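Local coordinates for phosphodiesterase (Trypanosoma brucei brucei, PDB 5H2Q), which is an all-helical protein of the phosphodiesterase family that holds a zinc ion and a magnesium ion, at residues A49-L54 / N73-C78; E111-L116 / Q231-V236; E117-L122 / D178-L183; K308-C313 / W319-T324. All blocks are in the same frame, centred on the assembly; numbering follows the deposited sequence.

Contact 1: residues A49-L54 / N73-C78; sequences AIAYRL and NFILQC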
# COMPACT_ATOMS: atom_id res chain seq x y z
N ALA A 49 0.06 16.16 -2.81
CA ALA A 49 0.06 16.62 -4.21
C ALA A 49 0.52 15.51 -5.19
O ALA A 49 0.04 15.47 -6.32
CB ALA A 49 0.94 17.86 -4.36
N ILE A 50 1.43 14.61 -4.76
CA ILE A 50 1.87 13.52 -5.65
C ILE A 50 0.69 12.65 -5.97
O ILE A 50 0.44 12.39 -7.13
CB ILE A 50 3.06 12.70 -5.06
CG1 ILE A 50 4.35 13.52 -5.14
CG2 ILE A 50 3.26 11.35 -5.83
CD1 ILE A 50 5.39 13.08 -4.15
N ALA A 51 -0.08 12.22 -4.94
CA ALA A 51 -1.24 11.38 -5.18
C ALA A 51 -2.30 12.13 -6.01
O ALA A 51 -2.85 11.59 -6.95
CB ALA A 51 -1.82 10.93 -3.85
N TYR A 52 -2.51 13.42 -5.69
CA TYR A 52 -3.51 14.25 -6.38
C TYR A 52 -3.17 14.41 -7.87
O TYR A 52 -4.01 14.10 -8.70
CB TYR A 52 -3.59 15.61 -5.68
CG TYR A 52 -4.61 16.58 -6.25
CD1 TYR A 52 -5.98 16.30 -6.18
CD2 TYR A 52 -4.22 17.82 -6.73
CE1 TYR A 52 -6.92 17.19 -6.68
CE2 TYR A 52 -5.16 18.72 -7.24
CZ TYR A 52 -6.51 18.41 -7.19
OH TYR A 52 -7.43 19.29 -7.70
N ARG A 53 -1.94 14.85 -8.18
CA ARG A 53 -1.52 15.04 -9.56
C ARG A 53 -1.38 13.75 -10.33
O ARG A 53 -1.69 13.71 -11.52
CB ARG A 53 -0.24 15.89 -9.63
CG ARG A 53 -0.41 17.31 -9.09
CD ARG A 53 -1.51 18.05 -9.84
NE ARG A 53 -1.81 19.36 -9.25
CZ ARG A 53 -2.69 20.22 -9.75
NH1 ARG A 53 -2.89 21.39 -9.16
NH2 ARG A 53 -3.39 19.91 -10.84
N LEU A 54 -0.94 12.67 -9.66
CA LEU A 54 -0.85 11.37 -10.34
C LEU A 54 -2.24 10.94 -10.82
O LEU A 54 -2.43 10.59 -11.98
CB LEU A 54 -0.29 10.32 -9.39
CG LEU A 54 -0.13 8.91 -9.94
CD1 LEU A 54 1.00 8.86 -11.02
CD2 LEU A 54 0.15 7.94 -8.83
N ASN A 73 -10.41 16.53 -1.35
CA ASN A 73 -10.99 16.35 -0.02
C ASN A 73 -10.73 14.94 0.49
O ASN A 73 -10.32 14.75 1.64
CB ASN A 73 -12.49 16.58 -0.06
CG ASN A 73 -12.86 18.03 -0.09
OD1 ASN A 73 -12.06 18.90 0.26
ND2 ASN A 73 -14.11 18.31 -0.43
N PHE A 74 -10.89 13.95 -0.40
CA PHE A 74 -10.64 12.58 -0.02
C PHE A 74 -9.17 12.36 0.38
O PHE A 74 -8.93 11.75 1.41
CB PHE A 74 -11.06 11.64 -1.17
CG PHE A 74 -10.58 10.22 -1.00
CD1 PHE A 74 -11.28 9.33 -0.20
CD2 PHE A 74 -9.41 9.79 -1.62
CE1 PHE A 74 -10.82 8.03 -0.02
CE2 PHE A 74 -8.96 8.48 -1.46
CZ PHE A 74 -9.68 7.60 -0.68
N ILE A 75 -8.20 12.86 -0.40
CA ILE A 75 -6.79 12.67 -0.07
C ILE A 75 -6.45 13.32 1.27
O ILE A 75 -5.73 12.73 2.09
CB ILE A 75 -5.89 13.21 -1.21
CG1 ILE A 75 -6.11 12.34 -2.49
CG2 ILE A 75 -4.42 13.22 -0.79
CD1 ILE A 75 -5.52 12.98 -3.77
N LEU A 76 -6.99 14.52 1.51
CA LEU A 76 -6.71 15.19 2.78
C LEU A 76 -7.39 14.49 3.96
O LEU A 76 -6.78 14.41 5.03
CB LEU A 76 -7.04 16.70 2.72
CG LEU A 76 -6.25 17.44 1.59
CD1 LEU A 76 -6.74 18.83 1.41
CD2 LEU A 76 -4.78 17.44 1.83
N GLN A 77 -8.60 13.94 3.77
CA GLN A 77 -9.27 13.17 4.84
C GLN A 77 -8.44 11.91 5.15
O GLN A 77 -8.22 11.60 6.32
CB GLN A 77 -10.71 12.80 4.49
CG GLN A 77 -11.68 13.98 4.44
CD GLN A 77 -12.01 14.63 5.78
OE1 GLN A 77 -11.34 14.44 6.81
NE2 GLN A 77 -12.98 15.53 5.76
N CYS A 78 -7.88 11.24 4.12
CA CYS A 78 -6.99 10.10 4.33
C CYS A 78 -5.79 10.58 5.12
O CYS A 78 -5.44 9.98 6.11
CB CYS A 78 -6.53 9.49 3.00
SG CYS A 78 -7.81 8.54 2.16
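Ile75 pushes a single methyl group, CD1, against the backbone of the helix that carries Ala51 and Tyr52. The contact is apolar throughout. CD1 of Ile75 comes within 3.5 Å of Tyr52 CA. The same Ile75 CD1 also rests beside Ala51, 4.2 Å from Ala51 CB. An unbranched end on a branched side chain suits this place: with CG1 opposite the carbonyl carbon (chi1 -66°) and the chain then extended, Ile75 sends its slim tip straight across, while Ala51, having only a methyl, lets that tip reach the main chain.

The aromatic part is peripheral. The Tyr52 and Ile75 side chains cross at about a right angle, and the ring meets the methyl near its own plane, at an edge, Tyr52 CD1 lying 4.1 Å from Ile75 CD1. Elsewhere on the ring, Tyr52 CE2 sits over the centre of the Arg53 guanidinium, 3.8 Å above its plane.

Polar bonding stays within the helices or goes to third parties: Arg53 NH1 is hydrogen-bonded to Leu17 O, and Asn73 ND2 to Glu176 O.

This is apolar helix-helix packing in the N-terminal part of an all-helical fold. Tyr52 extends the interface between helices 43-58 and 68-80 to Asp68, Leu71 and Leu72. Helix 10-17 lies against both, through Val16 and Leu17, and helix 115-127 packs on helix 68-80, with Leu126 touching Ile75 and Val127 touching Phe74 and Cys78.

Contact 2: residues E111-L116 / Q231-V236; sequences EKLTEL and QMTMDV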
# COMPACT_ATOMS: atom_id res chain seq x y z
N GLU A 111 -4.16 -3.97 -18.75
CA GLU A 111 -4.86 -4.87 -19.69
C GLU A 111 -5.64 -5.98 -18.99
O GLU A 111 -6.59 -6.53 -19.57
CB GLU A 111 -3.87 -5.52 -20.66
CG GLU A 111 -3.04 -4.51 -21.44
CD GLU A 111 -2.23 -5.14 -22.56
OE1 GLU A 111 -1.70 -6.25 -22.33
OE2 GLU A 111 -2.17 -4.55 -23.66
N LYS A 112 -5.23 -6.33 -17.74
CA LYS A 112 -5.84 -7.41 -16.97
C LYS A 112 -7.01 -6.95 -16.09
O LYS A 112 -7.62 -7.78 -15.42
CB LYS A 112 -4.78 -8.07 -16.06
CG LYS A 112 -3.39 -8.34 -16.68
CD LYS A 112 -3.43 -9.33 -17.84
CE LYS A 112 -2.04 -9.67 -18.29
NZ LYS A 112 -2.05 -10.32 -19.62
N LEU A 113 -7.28 -5.62 -16.05
CA LEU A 113 -8.33 -5.05 -15.21
C LEU A 113 -9.13 -4.04 -15.99
O LEU A 113 -8.60 -3.44 -16.91
CB LEU A 113 -7.67 -4.31 -14.01
CG LEU A 113 -6.92 -5.18 -12.98
CD1 LEU A 113 -6.29 -4.29 -11.91
CD2 LEU A 113 -7.87 -6.24 -12.36
N THR A 114 -10.38 -3.79 -15.58
CA THR A 114 -11.13 -2.74 -16.24
C THR A 114 -10.58 -1.40 -15.74
O THR A 114 -9.95 -1.35 -14.68
CB THR A 114 -12.62 -2.82 -15.92
OG1 THR A 114 -12.84 -2.54 -14.54
CG2 THR A 114 -13.27 -4.16 -16.34
N GLU A 115 -10.84 -0.33 -16.48
CA GLU A 115 -10.48 1.03 -16.12
C GLU A 115 -11.03 1.42 -14.74
O GLU A 115 -10.30 2.02 -13.94
CB GLU A 115 -11.07 1.94 -17.19
CG GLU A 115 -10.27 3.18 -17.43
CD GLU A 115 -10.66 3.84 -18.73
OE1 GLU A 115 -11.88 3.93 -19.02
OE2 GLU A 115 -9.74 4.30 -19.43
N LEU A 116 -12.29 1.04 -14.45
CA LEU A 116 -12.89 1.27 -13.13
C LEU A 116 -12.06 0.59 -12.05
O LEU A 116 -11.78 1.22 -11.04
CB LEU A 116 -14.36 0.82 -13.05
CG LEU A 116 -15.05 0.97 -11.66
CD1 LEU A 116 -14.92 2.40 -11.11
CD2 LEU A 116 -16.46 0.49 -11.69
N GLN A 231 -10.64 -9.72 -9.44
CA GLN A 231 -10.50 -9.44 -8.00
C GLN A 231 -9.20 -10.03 -7.46
O GLN A 231 -8.49 -9.36 -6.72
CB GLN A 231 -11.69 -9.94 -7.16
CG GLN A 231 -11.59 -9.54 -5.67
CD GLN A 231 -11.63 -8.03 -5.47
OE1 GLN A 231 -12.58 -7.35 -5.89
NE2 GLN A 231 -10.57 -7.45 -4.87
N MET A 232 -8.87 -11.27 -7.85
CA MET A 232 -7.61 -11.86 -7.43
C MET A 232 -6.42 -11.09 -7.98
O MET A 232 -5.44 -10.93 -7.26
CB MET A 232 -7.56 -13.37 -7.76
CG MET A 232 -8.43 -14.23 -6.83
SD MET A 232 -8.17 -14.11 -5.04
CE MET A 232 -6.39 -14.14 -4.96
N THR A 233 -6.50 -10.55 -9.23
CA THR A 233 -5.44 -9.73 -9.79
C THR A 233 -5.34 -8.43 -8.95
O THR A 233 -4.23 -7.99 -8.65
CB THR A 233 -5.72 -9.42 -11.28
OG1 THR A 233 -5.83 -10.66 -11.99
CG2 THR A 233 -4.64 -8.58 -11.90
N MET A 234 -6.49 -7.83 -8.60
CA MET A 234 -6.50 -6.61 -7.76
C MET A 234 -5.85 -6.90 -6.39
O MET A 234 -5.00 -6.12 -5.96
CB MET A 234 -7.94 -6.13 -7.54
CG MET A 234 -8.61 -5.60 -8.81
SD MET A 234 -10.25 -4.94 -8.50
CE MET A 234 -9.79 -3.38 -7.67
N ASP A 235 -6.20 -8.03 -5.75
CA ASP A 235 -5.61 -8.40 -4.44
C ASP A 235 -4.10 -8.57 -4.58
O ASP A 235 -3.33 -8.01 -3.80
CB ASP A 235 -6.21 -9.73 -3.95
CG ASP A 235 -7.69 -9.73 -3.63
OD1 ASP A 235 -8.27 -8.62 -3.47
OD2 ASP A 235 -8.26 -10.83 -3.49
N VAL A 236 -3.67 -9.31 -5.63
CA VAL A 236 -2.25 -9.52 -5.91
C VAL A 236 -1.51 -8.22 -6.21
O VAL A 236 -0.37 -8.04 -5.75
CB VAL A 236 -2.11 -10.59 -7.03
CG1 VAL A 236 -0.77 -10.50 -7.75
CG2 VAL A 236 -2.34 -11.97 -6.43
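Leu113 puts its fork of methyls into the notch between Thr233 and Met234 on the facing helix. Its CD2 does most of the touching, 3.7 Å from Met234 CG and 4.0 Å from Thr233 CB, while CD1 reaches Met234 CG from the other prong. The leucine and threonine chains run past one another in opposite senses, flank against flank, whereas leucine and methionine meet at a slant. Met234 meets its neighbour with the first part of its chain; a bend at chi3 (73°) then turns the methyl end toward Glu117 and Val120. A flexible, unbranched side chain suits that double duty. Lys112 adds only its root: CB lies 4.2 Å from Thr233 CG2, and the rest of the chain bends away toward Cys313.

Just past Leu113 the chain enters helix 115-127 through a capping box. Thr114 is the N-cap, its hydroxyl capping a backbone N, and in return Glu117 OE1 accepts from Thr114 N. The cap probably helps fix the chain just after Leu113, which faces the side of helix 227-242 within the helical phosphodiesterase fold.

Thr233 turns methyl and hydroxyl to different tasks. With CG2 opposite its own backbone N, the methyl faces Lys112 and Leu113, while OG1 is hydrogen-bonded to His229 O one turn earlier and to Tyr222 OH. Tyr222 OH is also hydrogen-bonded to Lys112 O, a polar bridge beside the apolar notch. Farther round the helix, Gln231 NE2 donates to Asp235 OD1 at 2.9 Å, from above the carboxylate plane, and Gln231 OE1 is hydrogen-bonded to Ser194 OG.

Contact 3: residues E117-L122 / D178-L183; sequences ECFVLL and DVFGGL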
# COMPACT_ATOMS: atom_id res chain seq x y z
N GLU A 117 -11.67 -0.68 -12.27
CA GLU A 117 -10.87 -1.41 -11.27
C GLU A 117 -9.49 -0.75 -11.02
O GLU A 117 -8.97 -0.77 -9.90
CB GLU A 117 -10.74 -2.88 -11.65
CG GLU A 117 -12.04 -3.64 -11.49
CD GLU A 117 -12.09 -4.93 -12.29
OE1 GLU A 117 -11.19 -5.15 -13.14
OE2 GLU A 117 -12.98 -5.75 -12.00
N CYS A 118 -8.90 -0.16 -12.07
CA CYS A 118 -7.63 0.56 -11.95
C CYS A 118 -7.82 1.77 -11.04
O CYS A 118 -7.03 1.97 -10.12
CB CYS A 118 -7.11 0.97 -13.31
SG CYS A 118 -6.53 -0.43 -14.32
N PHE A 119 -8.91 2.53 -11.26
CA PHE A 119 -9.24 3.68 -10.41
C PHE A 119 -9.44 3.20 -8.97
O PHE A 119 -8.85 3.76 -8.05
CB PHE A 119 -10.54 4.34 -10.91
CG PHE A 119 -10.97 5.51 -10.07
CD1 PHE A 119 -10.06 6.52 -9.74
CD2 PHE A 119 -12.27 5.61 -9.59
CE1 PHE A 119 -10.47 7.63 -8.98
CE2 PHE A 119 -12.67 6.71 -8.81
CZ PHE A 119 -11.75 7.70 -8.51
N VAL A 120 -10.26 2.15 -8.77
CA VAL A 120 -10.50 1.60 -7.45
C VAL A 120 -9.19 1.21 -6.76
O VAL A 120 -9.00 1.52 -5.59
CB VAL A 120 -11.51 0.41 -7.50
CG1 VAL A 120 -11.58 -0.34 -6.16
CG2 VAL A 120 -12.90 0.90 -7.94
N LEU A 121 -8.28 0.53 -7.48
CA LEU A 121 -7.00 0.10 -6.88
C LEU A 121 -6.16 1.29 -6.38
O LEU A 121 -5.60 1.25 -5.27
CB LEU A 121 -6.17 -0.62 -7.94
CG LEU A 121 -5.97 -2.10 -7.91
CD1 LEU A 121 -4.75 -2.44 -8.75
CD2 LEU A 121 -5.73 -2.63 -6.48
N LEU A 122 -6.07 2.36 -7.19
CA LEU A 122 -5.27 3.53 -6.81
C LEU A 122 -5.86 4.23 -5.60
O LEU A 122 -5.13 4.62 -4.69
CB LEU A 122 -5.14 4.47 -8.01
CG LEU A 122 -4.38 3.85 -9.20
CD1 LEU A 122 -4.47 4.74 -10.41
CD2 LEU A 122 -2.90 3.57 -8.85
N ASP A 178 -16.50 11.51 -1.18
CA ASP A 178 -16.85 10.23 -1.76
C ASP A 178 -16.38 10.16 -3.19
O ASP A 178 -17.11 10.54 -4.12
CB ASP A 178 -18.34 9.90 -1.60
CG ASP A 178 -18.72 8.51 -2.09
OD1 ASP A 178 -17.80 7.74 -2.50
OD2 ASP A 178 -19.92 8.16 -2.01
N VAL A 179 -15.16 9.62 -3.37
CA VAL A 179 -14.59 9.45 -4.70
C VAL A 179 -15.36 8.47 -5.54
O VAL A 179 -15.10 8.39 -6.72
CB VAL A 179 -13.07 9.10 -4.70
CG1 VAL A 179 -12.25 10.28 -4.16
CG2 VAL A 179 -12.78 7.80 -3.95
N PHE A 180 -16.29 7.69 -4.92
CA PHE A 180 -17.13 6.74 -5.65
C PHE A 180 -18.56 7.31 -5.82
O PHE A 180 -19.46 6.61 -6.30
CB PHE A 180 -17.17 5.39 -4.93
CG PHE A 180 -15.82 4.70 -4.81
CD1 PHE A 180 -14.87 4.82 -5.81
CD2 PHE A 180 -15.50 3.97 -3.67
CE1 PHE A 180 -13.63 4.17 -5.71
CE2 PHE A 180 -14.26 3.32 -3.57
CZ PHE A 180 -13.33 3.43 -4.58
N GLY A 181 -18.72 8.58 -5.44
CA GLY A 181 -19.98 9.30 -5.48
C GLY A 181 -20.56 9.50 -6.87
O GLY A 181 -21.77 9.70 -6.99
N GLY A 182 -19.72 9.43 -7.91
CA GLY A 182 -20.10 9.60 -9.32
C GLY A 182 -20.51 8.30 -10.00
O GLY A 182 -20.96 8.32 -11.15
N LEU A 183 -20.40 7.18 -9.28
CA LEU A 183 -20.79 5.83 -9.73
C LEU A 183 -22.20 5.46 -9.27
O LEU A 183 -22.69 5.98 -8.28
CB LEU A 183 -19.81 4.76 -9.22
CG LEU A 183 -18.33 5.01 -9.50
CD1 LEU A 183 -17.46 3.93 -8.80
CD2 LEU A 183 -18.06 5.00 -10.98
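Phe119 and Phe180 run antiparallel alongside each other, and CE2 of Phe119 comes in at the edge of the Phe180 ring, 4.1 Å from Phe180 CE1. This is the dense part of the contact. Val120, crossing Phe180 at about a right angle, brings CG2 to 4.0 Å from Phe180 CE1. Val179 closes the cluster from two directions. Its CG2 covers one face of the Phe180 ring near the rim, and its backbone oxygen lies in the plane of the Phe119 ring, Val179 O being 3.6 Å from Phe119 CE2. An aromatic edge, slightly positive at its hydrogens, probably suits a carbonyl oxygen better than an aliphatic group would. Phe119 reaches that oxygen because its ring stands opposite the backbone N (chi1 179°).

Two overlapping type I turns, Asp178 to Gly181 and Phe180 to Leu183, shape the loop that leads into helix 185-200. An Asx turn reinforces the first: Asp178 OD1 accepts from Phe180 N at 2.9 Å, from above the carboxylate plane, while OD2 makes a salt bridge with Arg188. The aspartate thereby probably helps fix the backbone at Phe180, and Phe192 adds an edge-to-face contact to that residue's ring.

Away from the rings the packing thins. Leu183 CD1 stays 5.5 Å from Phe119 CD2, and its side chain packs on Leu116, Ala191 and Phe64. At Gly181 the absence of a side chain leaves room beside Asp178 O, which accepts from Gly181 N; Gly182 follows at the exposed bend.

Contact 4: residues K308-C313 / W319-T324; sequences KIVDAC and WTVDRT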
# COMPACT_ATOMS: atom_id res chain seq x y z
N LYS A 308 6.77 -15.73 -9.25
CA LYS A 308 5.58 -16.54 -9.52
C LYS A 308 4.48 -15.76 -10.25
O LYS A 308 3.84 -16.31 -11.15
CB LYS A 308 5.02 -17.18 -8.23
CG LYS A 308 5.89 -18.30 -7.64
CD LYS A 308 5.37 -18.70 -6.25
CE LYS A 308 6.14 -19.84 -5.62
NZ LYS A 308 5.63 -20.14 -4.25
N ILE A 309 4.22 -14.51 -9.82
CA ILE A 309 3.16 -13.74 -10.47
C ILE A 309 3.59 -13.29 -11.88
O ILE A 309 2.74 -13.31 -12.77
CB ILE A 309 2.57 -12.58 -9.60
CG1 ILE A 309 3.56 -11.41 -9.46
CG2 ILE A 309 2.07 -13.13 -8.25
CD1 ILE A 309 3.03 -10.17 -8.64
N VAL A 310 4.90 -12.96 -12.08
CA VAL A 310 5.49 -12.57 -13.37
C VAL A 310 5.41 -13.77 -14.33
O VAL A 310 4.86 -13.63 -15.43
CB VAL A 310 6.93 -11.97 -13.27
CG1 VAL A 310 7.57 -11.84 -14.65
CG2 VAL A 310 6.93 -10.62 -12.56
N ASP A 311 5.87 -14.96 -13.89
CA ASP A 311 5.85 -16.18 -14.70
C ASP A 311 4.45 -16.67 -15.05
O ASP A 311 4.27 -17.17 -16.16
CB ASP A 311 6.69 -17.30 -14.04
CG ASP A 311 8.17 -17.00 -13.88
OD1 ASP A 311 8.64 -15.98 -14.42
OD2 ASP A 311 8.86 -17.78 -13.18
N ALA A 312 3.46 -16.53 -14.15
CA ALA A 312 2.10 -17.01 -14.44
C ALA A 312 1.28 -16.12 -15.36
O ALA A 312 0.36 -16.61 -16.03
CB ALA A 312 1.33 -17.26 -13.15
N CYS A 313 1.53 -14.79 -15.34
CA CYS A 313 0.67 -13.86 -16.08
C CYS A 313 1.25 -12.48 -16.29
O CYS A 313 1.02 -11.90 -17.34
CB CYS A 313 -0.68 -13.79 -15.37
SG CYS A 313 -1.91 -12.74 -16.19
N TRP A 319 10.80 -6.49 -14.35
CA TRP A 319 11.78 -5.61 -13.71
C TRP A 319 11.79 -5.75 -12.17
O TRP A 319 12.82 -5.47 -11.54
CB TRP A 319 11.58 -4.13 -14.11
CG TRP A 319 10.61 -3.37 -13.24
CD1 TRP A 319 10.87 -2.82 -12.01
CD2 TRP A 319 9.22 -3.09 -13.52
NE1 TRP A 319 9.73 -2.23 -11.50
CE2 TRP A 319 8.71 -2.36 -12.42
CE3 TRP A 319 8.37 -3.37 -14.60
CZ2 TRP A 319 7.39 -1.90 -12.37
CZ3 TRP A 319 7.05 -2.93 -14.55
CH2 TRP A 319 6.56 -2.22 -13.44
N THR A 320 10.61 -6.09 -11.59
CA THR A 320 10.43 -6.24 -10.13
C THR A 320 11.33 -7.39 -9.64
O THR A 320 12.03 -7.24 -8.64
CB THR A 320 8.97 -6.44 -9.71
OG1 THR A 320 8.44 -7.63 -10.26
CG2 THR A 320 8.07 -5.24 -10.02
N VAL A 321 11.35 -8.51 -10.40
CA VAL A 321 12.20 -9.68 -10.16
C VAL A 321 13.69 -9.26 -10.24
O VAL A 321 14.46 -9.54 -9.31
CB VAL A 321 11.87 -10.84 -11.15
CG1 VAL A 321 12.86 -12.00 -11.02
CG2 VAL A 321 10.43 -11.34 -10.97
N ASP A 322 14.09 -8.56 -11.32
CA ASP A 322 15.47 -8.11 -11.54
C ASP A 322 16.01 -7.20 -10.45
O ASP A 322 17.15 -7.38 -10.01
CB ASP A 322 15.62 -7.42 -12.93
CG ASP A 322 15.18 -8.21 -14.16
OD1 ASP A 322 14.95 -9.43 -14.04
OD2 ASP A 322 15.05 -7.59 -15.24
N ARG A 323 15.23 -6.17 -10.04
CA ARG A 323 15.68 -5.22 -9.03
C ARG A 323 15.79 -5.84 -7.64
O ARG A 323 16.68 -5.45 -6.90
CB ARG A 323 14.82 -3.97 -9.00
CG ARG A 323 15.67 -2.71 -9.05
CD ARG A 323 15.89 -2.27 -10.49
NE ARG A 323 15.45 -0.90 -10.72
CZ ARG A 323 14.19 -0.49 -10.72
NH1 ARG A 323 13.21 -1.35 -10.47
NH2 ARG A 323 13.89 0.78 -10.93
N THR A 324 14.91 -6.82 -7.33
CA THR A 324 14.85 -7.57 -6.07
C THR A 324 16.18 -8.33 -5.90
O THR A 324 16.79 -8.22 -4.83
CB THR A 324 13.56 -8.45 -6.04
OG1 THR A 324 12.41 -7.59 -5.97
CG2 THR A 324 13.51 -9.41 -4.87
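Thr320, which meets Val310 across the contact, also lays its methyl CG2 over one face of the Trp319 indole, 3.7 Å above the plane and offset toward the rim. The other flat group is the peptide carbonyl of Thr320. Its oxygen accepts from both Thr324 N and Thr324 OG1, which approach from opposite faces of the carbonyl plane; Thr324 OG1 is 2.7 Å from Thr320 O and is tilted 30° from the plane.

Between the helices, Val310 CG2 is the meeting point. It lies 3.9 Å from Val321 CG2, the two valines set askew, and 4.1 Å from Thr320 OG1 as the threonine passes the other way. Thr320 holds that oxygen between its backbone N and carbonyl carbon (chi1 63°), where it is hydrogen-bonded to Met317 O.

Beta-branched residues suit this place because their methyls branch close to the backbone, letting the helices meet through short side chains. Helices 290-312 and 318-334 are consecutive and joined by a short connection, so the contact packs one helix against the next. Phe306 touches both Thr320 and Val321 from helix 290-312.

The chemistry implies that the two helices meet here by van der Waals contact, with the threonine hydroxyls satisfied inside their own helical region.

From the N terminus, contact 1 closes a short loop that pairs helix 43-58 with helix 68-80. Contact 2 then spans a long stretch, bringing residues 111-116 to helix 227-242, and contact 3 falls wholly within that span, joining helix 115-127 to the turns before helix 185-200. Contact 4 comes last, a tight connection between helices 290-312 and 318-334. None cross. Contacts 2 and 3 share helix 115-127 and meet where Met234 packs on Glu117, Val120 and Leu121. Phe74 against Val179 ties contact 1 to contact 3, while Lys112 on Cys313 and Val236 on Ile309 tie contact 2 to contact 4. Contacts 1 and 4 have centres about 29 Å apart, on opposite sides of the chain's centre.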